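Local atomic coordinates of multi-copper Oxidase CueO (Ochrobactrum, PDB entry 6EVG), a protein that uses bound copper to oxidise lignin model compounds and lignosulfonate, probably passing the electrons to oxygen as laccases do. Residues L328-R333 / E416-S421; W422-L427 / E471-F476. One frame throughout, in Å; residues are numbered along the deposited sequence.

Along the chain, 328-333 comes first, running into edge strand 332-336. Contact 1 closes a long loop where 328-333 meets 416-421, the end of strand 415-417 and the turn after it. Residues 422-427 follow directly, and contact 2 closes a second, shorter loop by pairing them with 471-476. The two contacts are thus in series, neither nested nor crossed. Contact 1 joins edge strands of two different sheets of the C-terminal cupredoxin-like domain, whereas contact 2 lies within one of these sheets, where 422-428 also pairs with 332-336. A salt bridge from Arg333 NE to Glu423 OE1, 2.7 Å apart, ties the contacts together, and Gly420 N probably bonds to Phe476 O.

Contact 1. Residues L328-R333 / E416-S421; sequences LSVKRR and EAKLGS
Glu416 meets Arg333 through its backbone, where strand 415-417 of one sheet comes close to strand 332-336 of another in a two-sheet, cupredoxin-like beta sandwich. Arg333 NH2 donates to Glu416 O at 3.0 Å, but the N-H...O angle of 127° makes the bond weak. The carbonyl oxygen sits at the guanidinium edge, near its plane. A water bridges the same two residues, accepting from Arg333 NH1 at 2.9 Å and from Glu416 N at 3.0 Å, and so both the N-H and the C=O of Glu416 are linked to this one group. The arginine chain is extended from CG to NE, and NE holds a salt bridge to Glu423, its stronger partner. One face of the guanidinium is overlaid by Lys331 CE, towards the rim, which may limit its rocking. Ala417 brings CA within 4.2 Å of Arg333 NH2, while its backbone bonds to Val505 in the next strand of its own sheet. At Lys418 the strand gives way to a type II beta turn that passes through Gly420, at positive phi, and ends at Ser421. The lysine chain bends at chi3 (-71°), which places CE against Val330 CG2, and the two side chains cross obliquely. Ser421, a buried residue also touched by Phe476, sets CB 4.1 Å from Val330 CG2, the same methyl that Lys418 touches; both contacts of the valine are van der Waals. Two donors of Ser421 converge on Lys418 O: the backbone N closes the turn at 3.0 Å, and OG reaches the same oxygen at 2.7 Å, tilted 17° from the carbonyl plane.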
ATOM      1  N   LEU A 328      27.865  -1.987  -0.301  1.00 16.24           N
ATOM      2  CA  LEU A 328      27.471  -2.823   0.819  1.00 15.37           C
ATOM      3  C   LEU A 328      26.938  -4.202   0.374  1.00 13.41           C
ATOM      4  O   LEU A 328      26.861  -5.124   1.153  1.00 15.05           O
ATOM      5  CB  LEU A 328      26.369  -2.136   1.622  1.00 14.65           C
ATOM      6  CG  LEU A 328      26.807  -0.885   2.403  1.00 16.66           C
ATOM      7  CD1 LEU A 328      25.596  -0.186   2.983  1.00 21.06           C
ATOM      8  CD2 LEU A 328      27.716  -1.189   3.550  1.00 20.36           C
ATOM      9  N   SER A 329      26.556  -4.321  -0.910  1.00 14.18           N
ATOM     10  CA  SER A 329      25.958  -5.574  -1.414  1.00 13.36           C
ATOM     11  C   SER A 329      26.882  -6.775  -1.357  1.00 14.46           C
ATOM     12  O   SER A 329      28.059  -6.695  -1.717  1.00 16.65           O
ATOM     13  CB  SER A 329      25.496  -5.359  -2.831  1.00 15.08           C
ATOM     14  OG  SER A 329      24.874  -6.552  -3.280  1.00 15.60           O
ATOM     15  N   VAL A 330      26.337  -7.914  -0.877  1.00 13.24           N
ATOM     16  CA  VAL A 330      27.051  -9.149  -0.826  1.00 14.47           C
ATOM     17  C   VAL A 330      26.550 -10.170  -1.808  1.00 14.35           C
ATOM     18  O   VAL A 330      27.168 -11.270  -1.891  1.00 15.65           O
ATOM     19  CB  VAL A 330      27.053  -9.749   0.593  1.00 15.22           C
ATOM     20  CG1 VAL A 330      27.595  -8.747   1.608  1.00 19.29           C
ATOM     21  CG2 VAL A 330      25.665 -10.246   0.989  1.00 17.33           C
ATOM     22  N   LYS A 331      25.543  -9.866  -2.613  1.00 12.91           N
ATOM     23  CA  LYS A 331      25.000 -10.770  -3.588  1.00 13.86           C
ATOM     24  C   LYS A 331      24.145 -10.000  -4.520  1.00 11.89           C
ATOM     25  O   LYS A 331      23.434  -9.101  -4.068  1.00 13.17           O
ATOM     26  CB  LYS A 331      24.163 -11.863  -2.870  1.00 15.00           C
ATOM     27  CG  LYS A 331      23.784 -13.022  -3.807  1.00 19.34           C
ATOM     28  CD  LYS A 331      23.097 -14.177  -3.083  1.00 21.74           C
ATOM     29  CE  LYS A 331      22.664 -15.263  -4.037  1.00 23.99           C
ATOM     30  NZ  LYS A 331      23.779 -16.038  -4.657  1.00 26.29           N
ATOM     31  N   ARG A 332      24.156 -10.377  -5.779  1.00 12.85           N
ATOM     32  CA  ARG A 332      23.267  -9.843  -6.777  1.00 13.19           C
ATOM     33  C   ARG A 332      22.282 -10.908  -7.185  1.00 14.40           C
ATOM     34  O   ARG A 332      22.688 -12.049  -7.517  1.00 20.54           O
ATOM     35  CB  ARG A 332      24.033  -9.289  -7.981  1.00 16.46           C
ATOM     36  CG  ARG A 332      23.179  -8.338  -8.863  1.00 20.52           C
ATOM     37  CD  ARG A 332      24.028  -7.450  -9.726  1.00 23.03           C
ATOM     38  NE  ARG A 332      23.234  -6.471 -10.425  1.00 21.09           N
ATOM     39  CZ  ARG A 332      23.429  -5.189 -10.352  1.00 22.63           C
ATOM     40  NH1 ARG A 332      24.446  -4.693  -9.633  1.00 26.03           N
ATOM     41  NH2 ARG A 332      22.639  -4.404 -11.026  1.00 25.96           N
ATOM     42  N   ARG A 333      21.016 -10.573  -7.209  1.00 11.36           N
ATOM     43  CA  ARG A 333      19.953 -11.426  -7.680  1.00 11.26           C
ATOM     44  C   ARG A 333      19.228 -10.792  -8.817  1.00 10.43           C
ATOM     45  O   ARG A 333      19.322  -9.560  -9.000  1.00 12.36           O
ATOM     46  CB  ARG A 333      18.965 -11.803  -6.555  1.00 10.82           C
ATOM     47  CG  ARG A 333      19.596 -12.471  -5.360  1.00 11.39           C
ATOM     48  CD  ARG A 333      18.521 -13.038  -4.425  1.00 11.17           C
ATOM     49  NE  ARG A 333      19.104 -13.387  -3.132  1.00 11.53           N
ATOM     50  CZ  ARG A 333      19.358 -14.601  -2.702  1.00 11.98           C
ATOM     51  NH1 ARG A 333      19.145 -15.667  -3.451  1.00 12.50           N
ATOM     52  NH2 ARG A 333      19.943 -14.746  -1.510  1.00 12.31           N
ATOM     53  N   GLU A 416      17.396 -17.693   0.231  1.00 11.77           N
ATOM     54  CA  GLU A 416      18.011 -17.681   1.538  1.00 11.30           C
ATOM     55  C   GLU A 416      18.911 -16.466   1.644  1.00 11.81           C
ATOM     56  O   GLU A 416      19.905 -16.403   0.956  1.00 13.73           O
ATOM     57  CB  GLU A 416      18.823 -18.964   1.809  1.00 12.98           C
ATOM     58  CG  GLU A 416      17.990 -20.202   1.825  1.00 15.91           C
ATOM     59  CD  GLU A 416      18.768 -21.487   2.113  1.00 17.87           C
ATOM     60  OE1 GLU A 416      19.973 -21.439   2.393  1.00 20.56           O
ATOM     61  OE2 GLU A 416      18.089 -22.532   2.124  1.00 25.99           O
ATOM     62  N   ALA A 417      18.511 -15.499   2.461  1.00 11.70           N
ATOM     63  CA  ALA A 417      19.255 -14.211   2.606  1.00 12.37           C
ATOM     64  C   ALA A 417      19.953 -14.167   3.929  1.00 12.16           C
ATOM     65  O   ALA A 417      19.364 -14.530   4.960  1.00 13.85           O
ATOM     66  CB  ALA A 417      18.321 -13.025   2.473  1.00 14.23           C
ATOM     67  N   LYS A 418      21.205 -13.751   3.985  1.00 11.97           N
ATOM     68  CA  LYS A 418      21.855 -13.631   5.292  1.00 12.61           C
ATOM     69  C   LYS A 418      21.199 -12.540   6.137  1.00 12.39           C
ATOM     70  O   LYS A 418      20.975 -11.405   5.648  1.00 12.51           O
ATOM     71  CB  LYS A 418      23.337 -13.369   5.126  1.00 14.28           C
ATOM     72  CG  LYS A 418      24.098 -14.516   4.507  1.00 19.28           C
ATOM     73  CD  LYS A 418      25.598 -14.380   4.605  1.00 24.88           C
ATOM     74  CE  LYS A 418      26.115 -13.297   3.699  1.00 31.81           C
ATOM     75  NZ  LYS A 418      27.526 -13.546   3.278  1.00 39.77           N
ATOM     76  N   LEU A 419      20.919 -12.824   7.400  1.00 12.72           N
ATOM     77  CA  LEU A 419      20.267 -11.844   8.241  1.00 12.68           C
ATOM     78  C   LEU A 419      21.111 -10.599   8.405  1.00 12.59           C
ATOM     79  O   LEU A 419      22.288 -10.705   8.735  1.00 14.92           O
ATOM     80  CB  LEU A 419      20.002 -12.439   9.625  1.00 14.37           C
ATOM     81  CG  LEU A 419      19.246 -11.572  10.647  1.00 15.23           C
ATOM     82  CD1 LEU A 419      17.872 -11.231  10.160  1.00 15.13           C
ATOM     83  CD2 LEU A 419      19.152 -12.154  12.048  1.00 18.64           C
ATOM     84  N   GLY A 420      20.510  -9.441   8.175  1.00 14.19           N
ATOM     85  CA  GLY A 420      21.188  -8.150   8.272  1.00 14.98           C
ATOM     86  C   GLY A 420      22.006  -7.776   7.079  1.00 13.81           C
ATOM     87  O   GLY A 420      22.615  -6.672   7.107  1.00 15.01           O
ATOM     88  N   SER A 421      22.051  -8.623   6.050  1.00 12.66           N
ATOM     89  CA  SER A 421      22.841  -8.373   4.888  1.00 12.38           C
ATOM     90  C   SER A 421      22.175  -7.473   3.879  1.00 10.84           C
ATOM     91  O   SER A 421      20.974  -7.140   4.013  1.00 12.14           O
ATOM     92  CB  SER A 421      23.256  -9.680   4.232  1.00 13.10           C
ATOM     93  OG  SER A 421      22.180 -10.290   3.548  1.00 12.80           O
TER
HETATM   94  O   HOH W   1      19.196 -18.240  -2.059  1.00 15.88           O

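Contact 2. Residues W422-L427 / E471-F476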
ATOM      1  N   TRP A 422      22.948  -7.003   2.910  1.00 11.59           N
ATOM      2  CA  TRP A 422      22.490  -6.184   1.801  1.00 11.56           C
ATOM      3  C   TRP A 422      22.664  -6.978   0.514  1.00 11.31           C
ATOM      4  O   TRP A 422      23.719  -7.614   0.313  1.00 11.86           O
ATOM      5  CB  TRP A 422      23.383  -4.933   1.716  1.00 12.34           C
ATOM      6  CG  TRP A 422      23.315  -4.046   2.901  1.00 12.75           C
ATOM      7  CD1 TRP A 422      24.070  -4.129   4.009  1.00 14.37           C
ATOM      8  CD2 TRP A 422      22.473  -2.863   3.044  1.00 12.38           C
ATOM      9  NE1 TRP A 422      23.789  -3.089   4.869  1.00 14.53           N
ATOM     10  CE2 TRP A 422      22.813  -2.304   4.299  1.00 13.18           C
ATOM     11  CE3 TRP A 422      21.537  -2.246   2.256  1.00 12.92           C
ATOM     12  CZ2 TRP A 422      22.216  -1.136   4.794  1.00 14.46           C
ATOM     13  CZ3 TRP A 422      20.995  -1.049   2.716  1.00 14.33           C
ATOM     14  CH2 TRP A 422      21.321  -0.524   3.977  1.00 13.83           C
ATOM     15  N   GLU A 423      21.721  -6.854  -0.409  1.00 10.62           N
ATOM     16  CA  GLU A 423      21.794  -7.457  -1.731  1.00 10.36           C
ATOM     17  C   GLU A 423      21.288  -6.454  -2.772  1.00 10.51           C
ATOM     18  O   GLU A 423      20.459  -5.600  -2.432  1.00 12.50           O
ATOM     19  CB  GLU A 423      20.951  -8.729  -1.816  1.00 10.42           C
ATOM     20  CG  GLU A 423      21.312  -9.809  -0.819  1.00 11.79           C
ATOM     21  CD  GLU A 423      20.530 -11.117  -1.021  1.00 11.43           C
ATOM     22  OE1 GLU A 423      19.558 -11.106  -1.824  1.00 11.92           O
ATOM     23  OE2 GLU A 423      20.909 -12.147  -0.427  1.00 12.85           O
ATOM     24  N   ILE A 424      21.749  -6.574  -3.996  1.00 11.06           N
ATOM     25  CA  ILE A 424      21.174  -5.823  -5.130  1.00 11.57           C
ATOM     26  C   ILE A 424      20.334  -6.755  -5.935  1.00 10.79           C
ATOM     27  O   ILE A 424      20.814  -7.832  -6.319  1.00 11.66           O
ATOM     28  CB  ILE A 424      22.283  -5.155  -5.988  1.00 12.94           C
ATOM     29  CG1 ILE A 424      23.006  -4.138  -5.106  1.00 15.09           C
ATOM     30  CG2 ILE A 424      21.689  -4.587  -7.230  1.00 14.10           C
ATOM     31  CD1 ILE A 424      24.275  -3.557  -5.655  1.00 18.97           C
ATOM     32  N   TRP A 425      19.093  -6.368  -6.190  1.00 10.71           N
ATOM     33  CA  TRP A 425      18.180  -7.148  -7.012  1.00 10.62           C
ATOM     34  C   TRP A 425      17.880  -6.390  -8.311  1.00 10.75           C
ATOM     35  O   TRP A 425      17.436  -5.221  -8.267  1.00 11.64           O
ATOM     36  CB  TRP A 425      16.890  -7.414  -6.282  1.00 10.23           C
ATOM     37  CG  TRP A 425      16.990  -8.362  -5.117  1.00 10.34           C
ATOM     38  CD1 TRP A 425      18.098  -8.740  -4.404  1.00 10.59           C
ATOM     39  CD2 TRP A 425      15.896  -9.086  -4.523  1.00 10.10           C
ATOM     40  NE1 TRP A 425      17.789  -9.688  -3.469  1.00 10.65           N
ATOM     41  CE2 TRP A 425      16.442  -9.889  -3.502  1.00  9.72           C
ATOM     42  CE3 TRP A 425      14.525  -9.102  -4.756  1.00 10.41           C
ATOM     43  CZ2 TRP A 425      15.659 -10.768  -2.746  1.00 10.85           C
ATOM     44  CZ3 TRP A 425      13.741  -9.974  -4.006  1.00 11.57           C
ATOM     45  CH2 TRP A 425      14.299 -10.791  -3.043  1.00 11.49           C
ATOM     46  N   ASP A 426      18.086  -7.049  -9.435  1.00 10.74           N
ATOM     47  CA  ASP A 426      17.634  -6.660 -10.774  1.00 12.00           C
ATOM     48  C   ASP A 426      16.203  -7.120 -10.924  1.00 12.41           C
ATOM     49  O   ASP A 426      15.921  -8.310 -10.720  1.00 15.21           O
ATOM     50  CB  ASP A 426      18.572  -7.336 -11.880  1.00 13.76           C
ATOM     51  CG  ASP A 426      19.943  -6.713 -11.978  1.00 15.90           C
ATOM     52  OD1 ASP A 426      20.089  -5.488 -12.106  1.00 21.27           O
ATOM     53  OD2 ASP A 426      20.968  -7.436 -11.955  1.00 22.59           O
ATOM     54  N   LEU A 427      15.298  -6.241 -11.299  1.00 11.23           N
ATOM     55  CA  LEU A 427      13.893  -6.557 -11.544  1.00 10.80           C
ATOM     56  C   LEU A 427      13.497  -6.174 -12.943  1.00 11.83           C
ATOM     57  O   LEU A 427      13.804  -5.049 -13.364  1.00 12.83           O
ATOM     58  CB  LEU A 427      13.021  -5.780 -10.522  1.00 11.00           C
ATOM     59  CG  LEU A 427      13.288  -6.092  -9.064  1.00 11.79           C
ATOM     60  CD1 LEU A 427      12.435  -5.213  -8.152  1.00 12.56           C
ATOM     61  CD2 LEU A 427      13.078  -7.565  -8.704  1.00 13.65           C
ATOM     62  N   GLU A 471      16.834  -1.513 -10.562  1.00 11.32           N
ATOM     63  CA  GLU A 471      17.788  -2.096  -9.628  1.00 12.39           C
ATOM     64  C   GLU A 471      17.510  -1.564  -8.243  1.00 11.19           C
ATOM     65  O   GLU A 471      17.331  -0.346  -8.076  1.00 12.27           O
ATOM     66  CB  GLU A 471      19.262  -1.731  -9.951  1.00 13.82           C
ATOM     67  CG  GLU A 471      19.751  -2.153 -11.319  1.00 17.32           C
ATOM     68  CD  GLU A 471      21.083  -1.573 -11.703  1.00 23.56           C
ATOM     69  OE1 GLU A 471      21.879  -1.322 -10.826  1.00 36.31           O
ATOM     70  OE2 GLU A 471      21.386  -1.583 -12.913  1.00 34.39           O
ATOM     71  N   ILE A 472      17.431  -2.464  -7.257  1.00 10.50           N
ATOM     72  CA  ILE A 472      17.135  -2.061  -5.869  1.00  9.81           C
ATOM     73  C   ILE A 472      18.184  -2.627  -4.943  1.00 10.43           C
ATOM     74  O   ILE A 472      18.744  -3.700  -5.200  1.00 11.71           O
ATOM     75  CB  ILE A 472      15.707  -2.431  -5.417  1.00 10.30           C
ATOM     76  CG1 ILE A 472      15.510  -3.964  -5.373  1.00  9.82           C
ATOM     77  CG2 ILE A 472      14.683  -1.772  -6.325  1.00 10.50           C
ATOM     78  CD1 ILE A 472      14.188  -4.395  -4.733  1.00 10.45           C
ATOM     79  N   LEU A 473      18.444  -1.916  -3.856  1.00  9.88           N
ATOM     80  CA  LEU A 473      19.391  -2.270  -2.800  1.00 10.23           C
ATOM     81  C   LEU A 473      18.548  -2.691  -1.597  1.00  8.96           C
ATOM     82  O   LEU A 473      17.892  -1.841  -0.986  1.00  9.77           O
ATOM     83  CB  LEU A 473      20.347  -1.132  -2.504  1.00  9.87           C
ATOM     84  CG  LEU A 473      21.326  -1.368  -1.353  1.00 10.91           C
ATOM     85  CD1 LEU A 473      22.318  -2.520  -1.691  1.00 12.51           C
ATOM     86  CD2 LEU A 473      22.093  -0.096  -1.036  1.00 12.63           C
ATOM     87  N   VAL A 474      18.527  -3.978  -1.280  1.00  9.71           N
ATOM     88  CA  VAL A 474      17.653  -4.552  -0.222  1.00  9.13           C
ATOM     89  C   VAL A 474      18.449  -4.796   1.041  1.00  9.56           C
ATOM     90  O   VAL A 474      19.579  -5.339   0.983  1.00 10.61           O
ATOM     91  CB  VAL A 474      17.052  -5.874  -0.718  1.00  9.69           C
ATOM     92  CG1 VAL A 474      16.026  -6.392   0.280  1.00 10.63           C
ATOM     93  CG2 VAL A 474      16.448  -5.778  -2.101  1.00 10.49           C
ATOM     94  N   HIS A 475      17.859  -4.441   2.180  1.00  9.59           N
ATOM     95  CA  HIS A 475      18.411  -4.674   3.483  1.00  9.78           C
ATOM     96  C   HIS A 475      17.523  -5.675   4.234  1.00  9.84           C
ATOM     97  O   HIS A 475      16.349  -5.386   4.477  1.00 10.24           O
ATOM     98  CB  HIS A 475      18.541  -3.372   4.268  1.00 11.08           C
ATOM     99  CG  HIS A 475      19.330  -3.488   5.523  1.00 11.83           C
ATOM    100  ND1 HIS A 475      19.089  -2.709   6.604  1.00 15.16           N
ATOM    101  CD2 HIS A 475      20.374  -4.286   5.850  1.00 14.18           C
ATOM    102  CE1 HIS A 475      19.957  -2.996   7.557  1.00 15.34           C
ATOM    103  NE2 HIS A 475      20.775  -3.939   7.108  1.00 16.66           N
ATOM    104  N   PHE A 476      18.080  -6.831   4.588  1.00  9.72           N
ATOM    105  CA  PHE A 476      17.323  -7.942   5.196  1.00 10.68           C
ATOM    106  C   PHE A 476      17.404  -7.849   6.701  1.00 11.55           C
ATOM    107  O   PHE A 476      18.063  -8.658   7.368  1.00 14.14           O
ATOM    108  CB  PHE A 476      17.843  -9.267   4.677  1.00 10.79           C
ATOM    109  CG  PHE A 476      17.518  -9.478   3.244  1.00 11.12           C
ATOM    110  CD1 PHE A 476      16.273  -9.967   2.862  1.00 10.91           C
ATOM    111  CD2 PHE A 476      18.436  -9.143   2.249  1.00 11.15           C
ATOM    112  CE1 PHE A 476      15.983 -10.144   1.545  1.00 12.72           C
ATOM    113  CE2 PHE A 476      18.102  -9.331   0.944  1.00 13.13           C
ATOM    114  CZ  PHE A 476      16.890  -9.806   0.563  1.00 13.04           C
TER
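The Trp422 indole and the His475 imidazole form an offset stack, planes 12° apart, with His475 CD2 lying 3.5 Å above the indole plane, over its centre. His475 CB adds a CH-pi contact to the six-membered ring. Val474 serves two further rings: CG2 lies over one face of Trp425, 4.0 Å from the centroid of the five-membered ring, and CG1 lies over one face of Phe476, towards its rim. At the edge of Phe476, Trp425 CZ2 lies 3.7 Å from Phe476 CZ, the two side chains crossing at about a right angle. Trp425 NE1 gives a nearly straight bond (2.8 Å, 176°) to the anti lone pair of Glu423 OE1, an oxygen also bridged to Arg333. Between the Trp422-His475 stack and the Trp425 side of the sheet, two central strands of a cupredoxin-like fold run antiparallel, with reciprocal backbone bonds pairing Glu423 with Val474 and Trp425 with Ile472. Chi1 of Leu473, 176°, sets CG anti to the backbone N and obliquely against Trp422 CE3, at 3.7 Å. An alanine in place of Trp422 would probably strip the His475 ring of its stacking partner and open a gap beside Leu473, leaving the imidazole freer to turn. Farther along, Asp426 OD1 and Glu471 OE2 come within 4.2 Å; Arg332, bridged to both residues, and Lys469, bridged to Asp426, probably offset their repulsion.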